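Local coordinates for protein oxidoreductase (Listeria innocua, PDB 3E18) that binds NAD and is probably an NAD-dependent dehydrogenase of the Gfo/Idh/MocA family, although its substrate is not known, at residues Ser84-Gly89 against Met109-Arg114; Glu103-Ile108 against Glu326-Val331; Gly172-Trp177 against Glu336-Ala341; Asp183-Leu188 against Ala224-Gly229. All coordinates share one frame; numbering follows the deposited sequence. Where two conformers were deposited one is given.

Contact 1 (Ser84-Gly89 against Met109-Arg114)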
loop_
_atom_site.group_PDB
_atom_site.type_symbol
_atom_site.label_atom_id
_atom_site.label_comp_id
_atom_site.label_asym_id
_atom_site.label_seq_id
_atom_site.Cartn_x
_atom_site.Cartn_y
_atom_site.Cartn_z
ATOM N N SER A 84 -21.510 26.616 -23.557
ATOM C CA SER A 84 -22.762 27.007 -24.216
ATOM C C SER A 84 -23.845 27.488 -23.259
ATOM O O SER A 84 -24.514 28.485 -23.535
ATOM C CB SER A 84 -23.329 25.853 -25.045
ATOM O OG SER A 84 -22.502 25.635 -26.159
ATOM N N ALA A 85 -24.042 26.766 -22.154
ATOM C CA ALA A 85 -25.079 27.135 -21.192
ATOM C C ALA A 85 -24.726 28.442 -20.508
ATOM O O ALA A 85 -25.568 29.339 -20.386
ATOM C CB ALA A 85 -25.290 26.030 -20.179
ATOM N N LEU A 86 -23.468 28.573 -20.101
ATOM C CA LEU A 86 -22.999 29.813 -19.502
ATOM C C LEU A 86 -23.244 31.015 -20.415
ATOM O O LEU A 86 -23.909 31.961 -19.993
ATOM C CB LEU A 86 -21.534 29.723 -19.071
ATOM C CG LEU A 86 -21.298 28.773 -17.883
ATOM C CD1 LEU A 86 -19.834 28.410 -17.778
ATOM C CD2 LEU A 86 -21.826 29.337 -16.550
ATOM N N GLU A 87 -22.761 30.948 -21.661
ATOM C CA GLU A 87 -22.973 32.017 -22.661
ATOM C C GLU A 87 -24.432 32.387 -22.852
ATOM O O GLU A 87 -24.754 33.553 -23.063
ATOM C CB GLU A 87 -22.403 31.634 -24.034
ATOM C CG GLU A 87 -20.892 31.520 -24.101
ATOM C CD GLU A 87 -20.162 32.868 -24.050
ATOM O OE1 GLU A 87 -20.810 33.938 -23.898
ATOM O OE2 GLU A 87 -18.920 32.841 -24.175
ATOM N N ALA A 88 -25.305 31.386 -22.786
ATOM C CA ALA A 88 -26.748 31.600 -22.837
ATOM C C ALA A 88 -27.376 32.205 -21.561
ATOM O O ALA A 88 -28.569 32.493 -21.536
ATOM C CB ALA A 88 -27.448 30.299 -23.237
ATOM N N GLY A 89 -26.578 32.414 -20.515
ATOM C CA GLY A 89 -27.056 33.002 -19.266
ATOM C C GLY A 89 -27.634 32.000 -18.281
ATOM O O GLY A 89 -28.482 32.341 -17.469
ATOM N N MET A 109 -14.310 28.269 -16.010
ATOM C CA MET A 109 -14.229 29.231 -14.912
ATOM C C MET A 109 -14.163 30.682 -15.409
ATOM O O MET A 109 -14.867 31.561 -14.881
ATOM C CB MET A 109 -13.026 28.915 -13.996
ATOM C CG MET A 109 -13.224 27.700 -13.045
ATOM S SD MET A 109 -11.710 27.097 -12.220
ATOM C CE MET A 109 -11.207 28.533 -11.281
ATOM N N ASP A 110 -13.331 30.909 -16.424
ATOM C CA ASP A 110 -13.216 32.209 -17.091
ATOM C C ASP A 110 -14.542 32.681 -17.689
ATOM O O ASP A 110 -14.956 33.802 -17.452
ATOM C CB ASP A 110 -12.149 32.155 -18.185
ATOM C CG ASP A 110 -10.730 32.176 -17.633
ATOM O OD1 ASP A 110 -10.526 32.566 -16.462
ATOM O OD2 ASP A 110 -9.819 31.797 -18.393
ATOM N N VAL A 111 -15.198 31.811 -18.449
ATOM C CA VAL A 111 -16.499 32.125 -19.035
ATOM C C VAL A 111 -17.537 32.441 -17.944
ATOM O O VAL A 111 -18.212 33.454 -18.035
ATOM C CB VAL A 111 -16.999 31.007 -19.998
ATOM C CG1 VAL A 111 -18.419 31.296 -20.494
ATOM C CG2 VAL A 111 -16.044 30.853 -21.190
ATOM N N ALA A 112 -17.630 31.599 -16.912
ATOM C CA ALA A 112 -18.599 31.799 -15.811
ATOM C C ALA A 112 -18.414 33.167 -15.150
ATOM O O ALA A 112 -19.386 33.880 -14.883
ATOM C CB ALA A 112 -18.477 30.676 -14.772
ATOM N N LYS A 113 -17.164 33.543 -14.933
ATOM C CA LYS A 113 -16.844 34.849 -14.373
ATOM C C LYS A 113 -17.271 35.996 -15.306
ATOM O O LYS A 113 -17.867 36.975 -14.860
ATOM C CB LYS A 113 -15.348 34.943 -14.093
ATOM C CG LYS A 113 -14.972 36.104 -13.193
ATOM C CD LYS A 113 -13.480 36.411 -13.254
ATOM C CE LYS A 113 -13.108 37.583 -12.341
ATOM N NZ LYS A 113 -13.725 38.878 -12.760
ATOM N N ARG A 114 -16.965 35.860 -16.596
ATOM C CA ARG A 114 -17.288 36.873 -17.602
ATOM C C ARG A 114 -18.783 37.096 -17.791
ATOM O O ARG A 114 -19.214 38.225 -17.993
ATOM C CB ARG A 114 -16.613 36.539 -18.939
ATOM C CG ARG A 114 -15.110 36.736 -18.894
ATOM C CD ARG A 114 -14.402 35.894 -19.927
ATOM N NE ARG A 114 -12.950 35.896 -19.731
ATOM C CZ ARG A 114 -12.097 35.139 -20.412
ATOM N NH1 ARG A 114 -12.528 34.303 -21.338
ATOM N NH2 ARG A 114 -10.804 35.210 -20.155
#

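Contact 2 (Glu103-Ile108 against Glu326-Val331)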
loop_
_atom_site.group_PDB
_atom_site.type_symbol
_atom_site.label_atom_id
_atom_site.label_comp_id
_atom_site.label_asym_id
_atom_site.label_seq_id
_atom_site.Cartn_x
_atom_site.Cartn_y
_atom_site.Cartn_z
ATOM N N GLU A 103 -6.846 22.542 -17.832
ATOM C CA GLU A 103 -6.965 23.767 -18.637
ATOM C C GLU A 103 -8.390 23.987 -19.098
ATOM O O GLU A 103 -8.851 25.114 -19.105
ATOM C CB GLU A 103 -6.025 23.763 -19.855
ATOM C CG GLU A 103 -4.576 24.123 -19.546
ATOM C CD GLU A 103 -4.410 25.503 -18.920
ATOM O OE1 GLU A 103 -4.960 26.489 -19.462
ATOM O OE2 GLU A 103 -3.719 25.596 -17.883
ATOM N N ASP A 104 -9.092 22.909 -19.462
ATOM C CA ASP A 104 -10.493 23.007 -19.871
ATOM C C ASP A 104 -11.405 23.626 -18.809
ATOM O O ASP A 104 -12.320 24.384 -19.148
ATOM C CB ASP A 104 -11.054 21.630 -20.252
ATOM C CG ASP A 104 -10.543 21.124 -21.593
ATOM O OD1 ASP A 104 -9.808 21.871 -22.261
ATOM O OD2 ASP A 104 -10.885 19.969 -21.979
ATOM N N LEU A 105 -11.169 23.301 -17.537
ATOM C CA LEU A 105 -11.988 23.832 -16.460
ATOM C C LEU A 105 -11.649 25.297 -16.252
ATOM O O LEU A 105 -12.528 26.110 -15.960
ATOM C CB LEU A 105 -11.807 23.028 -15.155
ATOM C CG LEU A 105 -12.415 23.637 -13.878
ATOM C CD1 LEU A 105 -13.950 23.808 -13.994
ATOM C CD2 LEU A 105 -12.062 22.848 -12.640
ATOM N N LEU A 106 -10.378 25.640 -16.425
ATOM C CA LEU A 106 -9.952 27.034 -16.292
ATOM C C LEU A 106 -10.690 27.901 -17.332
ATOM O O LEU A 106 -11.111 29.022 -17.020
ATOM C CB LEU A 106 -8.443 27.130 -16.484
ATOM C CG LEU A 106 -7.490 27.738 -15.464
ATOM C CD1 LEU A 106 -7.898 27.462 -14.011
ATOM C CD2 LEU A 106 -6.102 27.197 -15.733
ATOM N N ALA A 107 -10.877 27.359 -18.538
ATOM C CA ALA A 107 -11.680 28.016 -19.574
ATOM C C ALA A 107 -13.128 28.242 -19.148
ATOM O O ALA A 107 -13.656 29.340 -19.327
ATOM C CB ALA A 107 -11.615 27.252 -20.879
ATOM N N ILE A 108 -13.764 27.200 -18.602
ATOM C CA ILE A 108 -15.121 27.293 -18.084
ATOM C C ILE A 108 -15.251 28.314 -16.954
ATOM O O ILE A 108 -16.169 29.135 -16.969
ATOM C CB ILE A 108 -15.627 25.934 -17.605
ATOM C CG1 ILE A 108 -15.750 24.984 -18.795
ATOM C CG2 ILE A 108 -16.969 26.085 -16.890
ATOM C CD1 ILE A 108 -16.162 23.569 -18.394
ATOM N N GLU A 326 -11.868 26.019 -7.620
ATOM C CA GLU A 326 -10.421 25.979 -7.432
ATOM C C GLU A 326 -9.959 24.646 -6.828
ATOM O O GLU A 326 -8.874 24.151 -7.147
ATOM C CB GLU A 326 -9.953 27.172 -6.588
ATOM C CG GLU A 326 -11.020 27.807 -5.682
ATOM C CD GLU A 326 -11.963 28.765 -6.420
ATOM O OE1 GLU A 326 -13.192 28.568 -6.326
ATOM O OE2 GLU A 326 -11.480 29.697 -7.102
ATOM N N GLU A 327 -10.796 24.064 -5.966
ATOM C CA GLU A 327 -10.540 22.735 -5.417
ATOM C C GLU A 327 -10.652 21.691 -6.520
ATOM O O GLU A 327 -9.826 20.790 -6.621
ATOM C CB GLU A 327 -11.546 22.381 -4.315
ATOM C CG GLU A 327 -11.501 23.253 -3.086
ATOM C CD GLU A 327 -12.673 23.010 -2.133
ATOM O OE1 GLU A 327 -13.695 22.405 -2.521
ATOM O OE2 GLU A 327 -12.570 23.428 -0.974
ATOM N N VAL A 328 -11.690 21.826 -7.340
ATOM C CA VAL A 328 -11.958 20.913 -8.446
ATOM C C VAL A 328 -10.800 20.932 -9.464
ATOM O O VAL A 328 -10.401 19.870 -9.976
ATOM C CB VAL A 328 -13.360 21.211 -9.075
ATOM C CG1 VAL A 328 -13.653 20.333 -10.271
ATOM C CG2 VAL A 328 -14.441 21.005 -8.039
ATOM N N TYR A 329 -10.253 22.134 -9.686
ATOM C CA TYR A 329 -9.055 22.379 -10.500
ATOM C C TYR A 329 -7.825 21.620 -9.986
ATOM O O TYR A 329 -7.135 20.954 -10.768
ATOM C CB TYR A 329 -8.754 23.890 -10.571
ATOM C CG TYR A 329 -7.475 24.242 -11.311
ATOM C CD1 TYR A 329 -7.368 24.034 -12.687
ATOM C CD2 TYR A 329 -6.372 24.780 -10.635
ATOM C CE1 TYR A 329 -6.196 24.339 -13.376
ATOM C CE2 TYR A 329 -5.190 25.105 -11.320
ATOM C CZ TYR A 329 -5.115 24.877 -12.688
ATOM O OH TYR A 329 -3.972 25.171 -13.386
ATOM N N GLN A 330 -7.562 21.725 -8.684
ATOM C CA GLN A 330 -6.421 21.032 -8.065
ATOM C C GLN A 330 -6.550 19.519 -8.161
ATOM O O GLN A 330 -5.558 18.823 -8.364
ATOM C CB GLN A 330 -6.218 21.461 -6.622
ATOM C CG GLN A 330 -5.865 22.937 -6.445
ATOM C CD GLN A 330 -4.526 23.336 -7.072
ATOM O OE1 GLN A 330 -3.591 22.534 -7.162
ATOM N NE2 GLN A 330 -4.431 24.589 -7.499
ATOM N N VAL A 331 -7.777 19.019 -8.047
ATOM C CA VAL A 331 -8.032 17.592 -8.299
ATOM C C VAL A 331 -7.672 17.226 -9.736
ATOM O O VAL A 331 -6.978 16.242 -9.960
ATOM C CB VAL A 331 -9.473 17.209 -7.965
ATOM C CG1 VAL A 331 -9.766 15.755 -8.362
ATOM C CG2 VAL A 331 -9.724 17.405 -6.476
HETATM O O HOH W 1 -3.710 23.732 -15.722
#

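Contact 3 (Gly172-Trp177 against Glu336-Ala341)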
loop_
_atom_site.group_PDB
_atom_site.type_symbol
_atom_site.label_atom_id
_atom_site.label_comp_id
_atom_site.label_asym_id
_atom_site.label_seq_id
_atom_site.Cartn_x
_atom_site.Cartn_y
_atom_site.Cartn_z
ATOM N N GLY A 172 -12.331 4.817 -17.977
ATOM C CA GLY A 172 -11.376 4.320 -16.985
ATOM C C GLY A 172 -11.660 4.700 -15.541
ATOM O O GLY A 172 -12.445 5.609 -15.274
ATOM N N MET A 173 -10.993 4.016 -14.609
ATOM C CA MET A 173 -11.275 4.167 -13.180
ATOM C C MET A 173 -10.678 5.400 -12.499
ATOM O O MET A 173 -11.241 5.880 -11.505
ATOM C CB MET A 173 -10.934 2.885 -12.405
ATOM C CG MET A 173 -11.949 1.746 -12.580
ATOM S SD MET A 173 -13.695 2.118 -12.157
ATOM C CE MET A 173 -14.380 2.035 -13.785
ATOM N N VAL A 174 -9.546 5.901 -12.995
ATOM C CA VAL A 174 -8.997 7.159 -12.459
ATOM C C VAL A 174 -10.063 8.265 -12.604
ATOM O O VAL A 174 -10.382 8.985 -11.660
ATOM C CB VAL A 174 -7.690 7.568 -13.165
ATOM C CG1 VAL A 174 -7.213 8.929 -12.680
ATOM C CG2 VAL A 174 -6.583 6.530 -12.930
ATOM N N LEU A 175 -10.646 8.351 -13.792
ATOM C CA LEU A 175 -11.634 9.376 -14.103
ATOM C C LEU A 175 -13.026 9.088 -13.517
ATOM O O LEU A 175 -13.836 9.988 -13.343
ATOM C CB LEU A 175 -11.676 9.591 -15.625
ATOM C CG LEU A 175 -10.434 10.313 -16.161
ATOM C CD1 LEU A 175 -10.420 10.345 -17.690
ATOM C CD2 LEU A 175 -10.372 11.714 -15.606
ATOM N N ASP A 176 -13.288 7.832 -13.189
ATOM C CA ASP A 176 -14.589 7.438 -12.671
ATOM C C ASP A 176 -14.612 7.513 -11.140
ATOM O O ASP A 176 -15.254 8.383 -10.569
ATOM C CB ASP A 176 -14.919 6.031 -13.158
ATOM C CG ASP A 176 -16.352 5.626 -12.884
ATOM O OD1 ASP A 176 -17.119 6.412 -12.288
ATOM O OD2 ASP A 176 -16.714 4.497 -13.266
ATOM N N TRP A 177 -13.904 6.608 -10.481
ATOM C CA TRP A 177 -13.890 6.576 -9.028
ATOM C C TRP A 177 -12.766 7.427 -8.453
ATOM O O TRP A 177 -12.899 8.013 -7.379
ATOM C CB TRP A 177 -13.756 5.142 -8.547
ATOM C CG TRP A 177 -15.042 4.530 -8.140
ATOM C CD1 TRP A 177 -15.753 3.580 -8.821
ATOM C CD2 TRP A 177 -15.791 4.821 -6.954
ATOM N NE1 TRP A 177 -16.898 3.260 -8.131
ATOM C CE2 TRP A 177 -16.946 4.005 -6.979
ATOM C CE3 TRP A 177 -15.594 5.684 -5.865
ATOM C CZ2 TRP A 177 -17.902 4.032 -5.962
ATOM C CZ3 TRP A 177 -16.546 5.699 -4.847
ATOM C CH2 TRP A 177 -17.684 4.882 -4.909
ATOM N N GLU A 336 -3.934 14.615 -13.677
ATOM C CA GLU A 336 -2.916 14.794 -14.710
ATOM C C GLU A 336 -1.538 14.313 -14.241
ATOM O O GLU A 336 -0.840 13.623 -14.998
ATOM C CB GLU A 336 -2.873 16.250 -15.166
ATOM C CG GLU A 336 -4.102 16.635 -15.979
ATOM C CD GLU A 336 -4.202 18.116 -16.271
ATOM O OE1 GLU A 336 -3.624 18.946 -15.528
ATOM O OE2 GLU A 336 -4.864 18.447 -17.267
ATOM N N ALA A 337 -1.165 14.655 -12.999
ATOM C CA ALA A 337 0.060 14.129 -12.365
ATOM C C ALA A 337 0.058 12.604 -12.265
ATOM O O ALA A 337 1.082 11.967 -12.489
ATOM C CB ALA A 337 0.275 14.740 -10.998
ATOM N N ILE A 338 -1.097 12.027 -11.953
ATOM C CA ILE A 338 -1.213 10.575 -11.806
ATOM C C ILE A 338 -0.956 9.905 -13.146
ATOM O O ILE A 338 -0.186 8.943 -13.226
ATOM C CB ILE A 338 -2.595 10.188 -11.223
ATOM C CG1 ILE A 338 -2.582 10.412 -9.708
ATOM C CG2 ILE A 338 -2.977 8.743 -11.551
ATOM C CD1 ILE A 338 -3.959 10.385 -9.063
ATOM N N PHE A 339 -1.592 10.420 -14.196
ATOM C CA PHE A 339 -1.446 9.842 -15.532
ATOM C C PHE A 339 -0.018 9.941 -16.047
ATOM O O PHE A 339 0.516 8.991 -16.629
ATOM C CB PHE A 339 -2.414 10.503 -16.495
ATOM C CG PHE A 339 -3.788 9.920 -16.436
ATOM C CD1 PHE A 339 -3.968 8.541 -16.539
ATOM C CD2 PHE A 339 -4.900 10.732 -16.286
ATOM C CE1 PHE A 339 -5.230 7.988 -16.486
ATOM C CE2 PHE A 339 -6.184 10.174 -16.250
ATOM C CZ PHE A 339 -6.340 8.809 -16.349
ATOM N N GLU A 340 0.598 11.091 -15.797
ATOM C CA GLU A 340 1.990 11.315 -16.136
ATOM C C GLU A 340 2.922 10.374 -15.354
ATOM O O GLU A 340 3.845 9.785 -15.936
ATOM C CB GLU A 340 2.359 12.774 -15.868
ATOM C CG GLU A 340 3.784 13.126 -16.310
ATOM C CD GLU A 340 4.270 14.458 -15.777
ATOM O OE1 GLU A 340 3.437 15.329 -15.425
ATOM O OE2 GLU A 340 5.504 14.640 -15.713
ATOM N N ALA A 341 2.675 10.230 -14.051
ATOM C CA ALA A 341 3.487 9.365 -13.186
ATOM C C ALA A 341 3.450 7.925 -13.658
ATOM O O ALA A 341 4.485 7.265 -13.749
ATOM C CB ALA A 341 3.025 9.471 -11.713
#

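Contact 4 (Asp183-Leu188 against Ala224-Gly229)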
loop_
_atom_site.group_PDB
_atom_site.type_symbol
_atom_site.label_atom_id
_atom_site.label_comp_id
_atom_site.label_asym_id
_atom_site.label_seq_id
_atom_site.Cartn_x
_atom_site.Cartn_y
_atom_site.Cartn_z
ATOM N N ASP A 183 -10.788 13.827 -4.624
ATOM C CA ASP A 183 -11.516 15.029 -4.206
ATOM C C ASP A 183 -11.789 15.028 -2.698
ATOM O O ASP A 183 -11.544 16.041 -2.024
ATOM C CB ASP A 183 -12.806 15.203 -5.004
ATOM C CG ASP A 183 -13.604 16.389 -4.537
ATOM O OD1 ASP A 183 -13.166 17.546 -4.759
ATOM O OD2 ASP A 183 -14.643 16.147 -3.900
ATOM N N GLN A 184 -12.263 13.891 -2.178
ATOM C CA GLN A 184 -12.339 13.654 -0.718
ATOM C C GLN A 184 -11.031 14.005 -0.028
ATOM O O GLN A 184 -11.006 14.780 0.928
ATOM C CB GLN A 184 -12.670 12.195 -0.431
ATOM C CG GLN A 184 -14.173 11.872 -0.539
ATOM C CD GLN A 184 -14.485 10.393 -0.339
ATOM O OE1 GLN A 184 -13.594 9.550 -0.231
ATOM N NE2 GLN A 184 -15.765 10.079 -0.277
ATOM N N LEU A 185 -9.937 13.465 -0.545
ATOM C CA LEU A 185 -8.624 13.647 0.094
ATOM C C LEU A 185 -8.162 15.095 0.113
ATOM O O LEU A 185 -7.628 15.594 1.126
ATOM C CB LEU A 185 -7.580 12.793 -0.640
ATOM C CG LEU A 185 -6.118 12.895 -0.189
ATOM C CD1 LEU A 185 -5.907 12.288 1.199
ATOM C CD2 LEU A 185 -5.229 12.227 -1.222
ATOM N N LEU A 186 -8.329 15.764 -1.021
ATOM C CA LEU A 186 -7.867 17.153 -1.163
ATOM C C LEU A 186 -8.795 18.139 -0.434
ATOM O O LEU A 186 -8.371 19.208 0.040
ATOM C CB LEU A 186 -7.705 17.493 -2.649
ATOM C CG LEU A 186 -6.268 17.545 -3.194
ATOM C CD1 LEU A 186 -5.433 16.347 -2.767
ATOM C CD2 LEU A 186 -6.230 17.721 -4.711
ATOM N N PHE A 187 -10.067 17.769 -0.354
ATOM C CA PHE A 187 -11.029 18.476 0.493
ATOM C C PHE A 187 -10.654 18.353 1.984
ATOM O O PHE A 187 -10.753 19.332 2.730
ATOM C CB PHE A 187 -12.453 17.947 0.216
ATOM C CG PHE A 187 -13.535 18.584 1.059
ATOM C CD1 PHE A 187 -13.631 19.974 1.177
ATOM C CD2 PHE A 187 -14.484 17.783 1.700
ATOM C CE1 PHE A 187 -14.645 20.559 1.945
ATOM C CE2 PHE A 187 -15.503 18.355 2.480
ATOM C CZ PHE A 187 -15.581 19.748 2.593
ATOM N N LEU A 188 -10.214 17.166 2.413
ATOM C CA LEU A 188 -9.845 16.941 3.818
ATOM C C LEU A 188 -8.540 17.632 4.234
ATOM O O LEU A 188 -8.490 18.317 5.257
ATOM C CB LEU A 188 -9.747 15.444 4.118
ATOM C CG LEU A 188 -9.595 15.048 5.587
ATOM C CD1 LEU A 188 -10.762 15.559 6.441
ATOM C CD2 LEU A 188 -9.449 13.542 5.724
ATOM N N ALA A 224 -0.684 9.543 1.623
ATOM C CA ALA A 224 -1.947 8.860 1.336
ATOM C C ALA A 224 -1.734 7.877 0.252
ATOM O O ALA A 224 -0.917 8.090 -0.623
ATOM C CB ALA A 224 -3.037 9.861 0.930
ATOM N N GLN A 225 -2.496 6.790 0.305
ATOM C CA GLN A 225 -2.504 5.846 -0.774
ATOM C C GLN A 225 -3.955 5.734 -1.174
ATOM O O GLN A 225 -4.791 5.492 -0.311
ATOM C CB GLN A 225 -1.975 4.491 -0.319
ATOM C CG GLN A 225 -2.000 3.429 -1.436
ATOM C CD GLN A 225 -1.297 2.142 -1.048
ATOM O OE1 GLN A 225 -0.366 2.157 -0.255
ATOM N NE2 GLN A 225 -1.753 1.011 -1.601
ATOM N N ILE A 226 -4.239 5.948 -2.461
ATOM C CA ILE A 226 -5.607 5.889 -3.005
ATOM C C ILE A 226 -5.649 4.766 -4.005
ATOM O O ILE A 226 -4.762 4.614 -4.846
ATOM C CB ILE A 226 -6.026 7.227 -3.703
ATOM C CG1 ILE A 226 -5.774 8.446 -2.795
ATOM C CG2 ILE A 226 -7.439 7.144 -4.264
ATOM C CD1 ILE A 226 -6.443 8.415 -1.426
ATOM N N GLU A 227 -6.695 3.962 -3.965
ATOM C CA GLU A 227 -6.650 2.807 -4.821
ATOM C C GLU A 227 -8.070 2.546 -5.261
ATOM O O GLU A 227 -8.999 2.777 -4.496
ATOM C CB GLU A 227 -6.136 1.669 -3.952
ATOM C CG GLU A 227 -5.706 0.416 -4.600
ATOM C CD GLU A 227 -5.041 -0.479 -3.578
ATOM O OE1 GLU A 227 -3.882 -0.207 -3.179
ATOM O OE2 GLU A 227 -5.697 -1.441 -3.149
ATOM N N VAL A 228 -8.228 2.142 -6.514
ATOM C CA VAL A 228 -9.492 1.613 -7.016
ATOM C C VAL A 228 -9.124 0.335 -7.702
ATOM O O VAL A 228 -8.109 0.269 -8.393
ATOM C CB VAL A 228 -10.190 2.570 -8.023
ATOM C CG1 VAL A 228 -11.445 1.911 -8.658
ATOM C CG2 VAL A 228 -10.616 3.859 -7.347
ATOM N N GLY A 229 -9.943 -0.696 -7.531
ATOM C CA GLY A 229 -9.713 -1.916 -8.261
ATOM C C GLY A 229 -11.065 -2.485 -8.640
ATOM O O GLY A 229 -12.023 -2.363 -7.874
#

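Contact 1 (Ser84-Gly89 against Met109-Arg114)
With its CG turned opposite the carbonyl carbon (chi1 -69°), Leu86 reaches across to helix 102-115, where Val111 carries CG1 trans to its backbone nitrogen (chi1 175°) and thereby holds this methyl out to meet it. Leu86 uses different parts of its side chain for two successive residues. Its CB rests against Val111 CG1 at 3.8 Å, while its forked end spans the methyl of Ala112, with Leu86 CD1 and CD2 each 4.0 Å from Ala112 CB. The small size of alanine lets the backbones draw close: the CA atoms of Leu86 and Ala112 are 6.1 Å apart. Toward solvent, the bent chain of Glu87 crosses Val111 at about a right angle, and Glu87 OE2 comes to 4.0 Å from Val111 CG1, a van der Waals touch that flanks the apolar patch. Leu86 also packs on Val92 of strand 91-95. Helix 78-87 closes just beyond the contact in a Schellman motif, with Gly89 at positive phi. Two neighbouring helices meeting side by side over one face of a parallel sheet, each linking consecutive strands, are typical of the beta-alpha-beta crossovers of a Rossmann fold.

Contact 2 (Glu103-Ile108 against Glu326-Val331)
Leu105 and Leu106 meet Val328 and Tyr329 in an antiparallel helix pair that joins the Rossmann domain to the long helix 325-344 near the C-terminus. The axes of the two short segments approach to 9.8 Å, with 163° between their directions, and the fit illustrates how a neighbouring pair of leucines can serve one aromatic residue in two ways. The first leucine is a bump for a backbone hollow. Leu105 points at the partner helix, and its CD2 settles into the groove beside the root of Tyr329, 3.5 Å from Tyr329 N, with Val328 forming the groove's other wall: Leu105 CD2 lies 3.8 Å from Val328 CG1. Beyond this point Val328 packs on Val98 and Val121, and Leu105 on Phe119, which ties the pair into the edge of the parallel sheet.

The second leucine is a lid. Tyr329, its CG trans to the backbone nitrogen, leans its ring toward helix 102-115, and Leu106 covers part of one face. The CD1 methyl makes a CH-pi contact, 3.9 Å from the centroid of the Tyr329 ring and 23° off its normal, displaced toward the rim. The other methyl follows the ring outward, Leu106 CD2 standing 3.7 Å from Tyr329 CE1. Leu106 has a chi1 of -124°, away from the staggered positions, and in this rotation both of its methyls meet the ring. Past the apolar ring the contact turns polar: one water gives a hydrogen bond to Glu103 OE2 at 2.9 Å and is itself paired with Tyr329 OH at 2.8 Å.

Contact 3 (Gly172-Trp177 against Glu336-Ala341)
In the C-terminal domain, helices 173-188 and 325-344 lie on the same mixed sheet, and Val174 and Leu175 at the start of the first meet Ile338 and Phe339 on the second. The short segments run roughly antiparallel, at 157°, with axes 11.4 Å apart, a separation bridged mainly by the Phe339 ring. Its CG sits opposite the carbonyl carbon (chi1 -83°), and the ring extends toward Val174, which approaches from the opposite direction. The far end of the ring nestles against the valine fork: Phe339 CZ is 3.7 Å from Val174 CB and 3.8 Å from Val174 CG1, while the other methyl, CG2, lies beside Phe339 CE1. The ring is oblique to this branch, whereas Leu175 comes to the ring's edge, near its plane, with CG 4.3 Å from Phe339 CE2. Closer to the sheet, Val174 CG1 and Ile338 CG2 make a looser touch at 4.4 Å.

Val174 rests on Leu200 and Phe212, and Ile338 on Val196, Ala198 and Thr214, which seats both helices on the strands beneath. Asp176, which follows Leu175, forms a salt bridge with Lys96, an NAD-binding residue, and the side chain of Leu175 lies about 7 Å from the bound NAD. The contact between the helices is wholly hydrocarbon, consistent with one held by shape and by the burial of apolar surface, while the charge of Asp176, on the same helix, is paired with a residue of the NAD site.

Contact 4 (Asp183-Leu188 against Ala224-Gly229)
Residues 183-188, the last part of helix 173-188, lie over the extended residues 224-229, with the CA atoms of Leu185 and Ala224 8.3 Å apart, as befits a helix layered on a sheet through side chains alone. This is the helix-on-sheet packing of the C-terminal alpha/beta domain, in which helix 173-188 covers part of one face of the large mixed sheet. The alternation of the strand sorts its residues: Ala224 and Ile226 point at the helix, and Gln225 between them points away.

Within the two segments one leucine, Leu185, meets both Ala224 and Ile226. It has CG trans to its backbone nitrogen (chi1 176°), which directs the fork down onto the strand. There the two methyls share the alanine, Leu185 CD1 lying 3.8 Å and Leu185 CD2 3.9 Å from Ala224 CB. The CD2 branch also reaches along the strand, to 4.0 Å from Ile226 CD1, where the two side chains meet at a slant. All three residues are buried, and Ile216 and Leu181 extend the same apolar layer.

On the other side of the strand Gln225 and Glu227 are polar, and Gln225 reaches the second subunit. Gln225 OE1 is hydrogen-bonded to Gln225 NE2 of that subunit, and Glu227 OE2 bonds to His154 NE2 of the same chain, so that both buried polar chains find partners. They are linked as well: Gln225 NE2 donates to Glu227 OE1 over 2.9 Å with an N-H...O angle of 141°, the acceptor lying 6° out of the amide plane of Gln225.

The four contacts form a connected set running from the Rossmann domain toward the centre of the chain. Contact 1 and contact 2 share helix 102-115 and touch where Leu86 CD1 lies 3.8 Å from Ile108 CG2. Contacts 2 and 3 lie at different levels of helix 325-344, their centres about 15 Å apart, and contacts 3 and 4 do so on helix 173-188, about 12 Å apart between centres. Contact 2 also meets contact 4 directly, Val331 CG2 standing 3.7 Å from Asp183 CA. Side chains of contacts 3 and 2 come within about 7 and 12 Å of NAD, while contacts 1 and 4 lie away from the annotated binding residues.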